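Local coordinates for protein neural cell adhesion molecule 1, 140 kDa isoform (Homo sapiens, PDB 2E3V) that probably mediates adhesion between cells as a membrane glycoprotein, this fragment being its first fibronectin type III domain, at residues L39-E44 / L84-G89. Numbering follows the deposited sequence.
Sequences LKYKAE and LAALNG
Leu87 O takes two backbone N-H groups, a short bond from Leu39 N (2.7 Å), in the carbonyl plane, and a longer one from Lys40 N (3.2 Å), tilted from that plane. Two residues thus face one, a classic beta bulge. Beyond it the antiparallel ladder is regular: Leu87 N donates to Lys40 O, and Lys42 N to Ala85 O and Ala85 N to Lys42 O form a reciprocal pair, all three bonds 2.8 Å. On the face of Lys40 and Leu87 the two side chains run side by side. With CG anti to the backbone N (chi1 163°), Leu87 sets CD2 3.9 Å from Lys40 CG; beyond this the lysine chain, bent at chi2, leads away to a salt bridge with Asp59. On the other, buried face, Ala86 CB meets the Tyr41 ring obliquely at CE1 (3.7 Å), and Ala43 CB presses tightly on Leu84 CD1 (3.5 Å). Past the bulge, Leu39 lays CD1 against the backbone of Asn88 and Gly89. Phe27 of the facing sheet meets the Tyr41 ring, whereas Trp57 and Leu92 of the flanking strands touch Leu87. The pair forms the centre of the four-stranded sheet of a fibronectin type III beta sandwich.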
loop_
_atom_site.group_PDB
_atom_site.type_symbol
_atom_site.label_atom_id
_atom_site.label_comp_id
_atom_site.label_asym_id
_atom_site.label_seq_id
_atom_site.Cartn_x
_atom_site.Cartn_y
_atom_site.Cartn_z
ATOM N N LEU A 39 -4.051 14.311 1.281
ATOM C CA LEU A 39 -5.445 14.087 0.912
ATOM C C LEU A 39 -5.755 12.619 0.664
ATOM O O LEU A 39 -6.764 12.105 1.138
ATOM C CB LEU A 39 -5.820 14.926 -0.316
ATOM C CG LEU A 39 -5.617 16.443 -0.178
ATOM C CD1 LEU A 39 -6.014 17.123 -1.477
ATOM C CD2 LEU A 39 -6.401 17.023 0.992
ATOM N N LYS A 40 -4.870 11.949 -0.068
ATOM C CA LYS A 40 -5.065 10.561 -0.440
ATOM C C LYS A 40 -3.736 9.823 -0.502
ATOM O O LYS A 40 -2.674 10.442 -0.492
ATOM C CB LYS A 40 -5.699 10.481 -1.838
ATOM C CG LYS A 40 -6.973 11.299 -2.050
ATOM C CD LYS A 40 -8.154 10.719 -1.299
ATOM C CE LYS A 40 -9.382 11.598 -1.480
ATOM N NZ LYS A 40 -10.567 11.003 -0.806
ATOM N N TYR A 41 -3.819 8.496 -0.582
ATOM C CA TYR A 41 -2.657 7.651 -0.845
ATOM C C TYR A 41 -2.985 6.799 -2.051
ATOM O O TYR A 41 -4.146 6.456 -2.280
ATOM C CB TYR A 41 -2.325 6.728 0.334
ATOM C CG TYR A 41 -1.865 7.468 1.556
ATOM C CD1 TYR A 41 -0.529 7.845 1.697
ATOM C CD2 TYR A 41 -2.759 7.797 2.566
ATOM C CE1 TYR A 41 -0.098 8.538 2.821
ATOM C CE2 TYR A 41 -2.340 8.491 3.691
ATOM C CZ TYR A 41 -1.010 8.854 3.807
ATOM O OH TYR A 41 -0.587 9.534 4.911
ATOM N N LYS A 42 -1.957 6.483 -2.825
ATOM C CA LYS A 42 -2.101 5.584 -3.954
ATOM C C LYS A 42 -1.128 4.439 -3.738
ATOM O O LYS A 42 0.082 4.654 -3.578
ATOM C CB LYS A 42 -1.827 6.296 -5.276
ATOM C CG LYS A 42 -2.119 5.417 -6.507
ATOM C CD LYS A 42 -1.913 6.175 -7.798
ATOM C CE LYS A 42 -2.356 5.334 -8.978
ATOM N NZ LYS A 42 -2.203 6.018 -10.308
ATOM N N ALA A 43 -1.675 3.233 -3.677
ATOM C CA ALA A 43 -0.883 2.024 -3.556
ATOM C C ALA A 43 -0.754 1.372 -4.923
ATOM O O ALA A 43 -1.674 1.437 -5.746
ATOM C CB ALA A 43 -1.536 1.064 -2.595
ATOM N N GLU A 44 0.399 0.760 -5.169
ATOM C CA GLU A 44 0.619 -0.021 -6.386
ATOM C C GLU A 44 1.223 -1.349 -5.971
ATOM O O GLU A 44 2.025 -1.400 -5.048
ATOM C CB GLU A 44 1.554 0.705 -7.354
ATOM C CG GLU A 44 0.965 1.983 -7.938
ATOM C CD GLU A 44 1.918 2.700 -8.881
ATOM O OE1 GLU A 44 1.475 3.122 -9.965
ATOM O OE2 GLU A 44 3.111 2.846 -8.543
ATOM N N LEU A 84 3.862 2.733 -2.325
ATOM C CA LEU A 84 2.858 3.720 -1.960
ATOM C C LEU A 84 3.309 5.129 -2.262
ATOM O O LEU A 84 4.484 5.438 -2.154
ATOM C CB LEU A 84 2.617 3.646 -0.450
ATOM C CG LEU A 84 1.523 2.864 0.249
ATOM C CD1 LEU A 84 1.138 1.552 -0.419
ATOM C CD2 LEU A 84 1.999 2.633 1.661
ATOM N N ALA A 85 2.364 5.978 -2.643
ATOM C CA ALA A 85 2.622 7.397 -2.806
ATOM C C ALA A 85 1.520 8.178 -2.095
ATOM O O ALA A 85 0.391 7.694 -1.952
ATOM C CB ALA A 85 2.685 7.774 -4.264
ATOM N N ALA A 86 1.863 9.381 -1.652
ATOM C CA ALA A 86 0.921 10.278 -1.000
ATOM C C ALA A 86 0.580 11.435 -1.929
ATOM O O ALA A 86 1.416 11.876 -2.720
ATOM C CB ALA A 86 1.509 10.805 0.312
ATOM N N LEU A 87 -0.651 11.918 -1.820
ATOM C CA LEU A 87 -1.140 13.037 -2.608
ATOM C C LEU A 87 -1.617 14.144 -1.680
ATOM O O LEU A 87 -2.349 13.885 -0.732
ATOM C CB LEU A 87 -2.323 12.596 -3.490
ATOM C CG LEU A 87 -3.235 13.674 -4.105
ATOM C CD1 LEU A 87 -2.585 14.339 -5.302
ATOM C CD2 LEU A 87 -4.577 13.090 -4.533
ATOM N N ASN A 88 -1.198 15.372 -1.960
ATOM C CA ASN A 88 -1.746 16.530 -1.267
ATOM C C ASN A 88 -2.266 17.526 -2.298
ATOM O O ASN A 88 -2.407 17.178 -3.476
ATOM C CB ASN A 88 -0.730 17.151 -0.289
ATOM C CG ASN A 88 0.522 17.677 -0.974
ATOM O OD1 ASN A 88 0.598 17.759 -2.202
ATOM N ND2 ASN A 88 1.516 18.038 -0.172
ATOM N N GLY A 89 -2.556 18.749 -1.864
ATOM C CA GLY A 89 -3.047 19.799 -2.761
ATOM C C GLY A 89 -2.091 20.162 -3.886
ATOM O O GLY A 89 -2.523 20.605 -4.954
#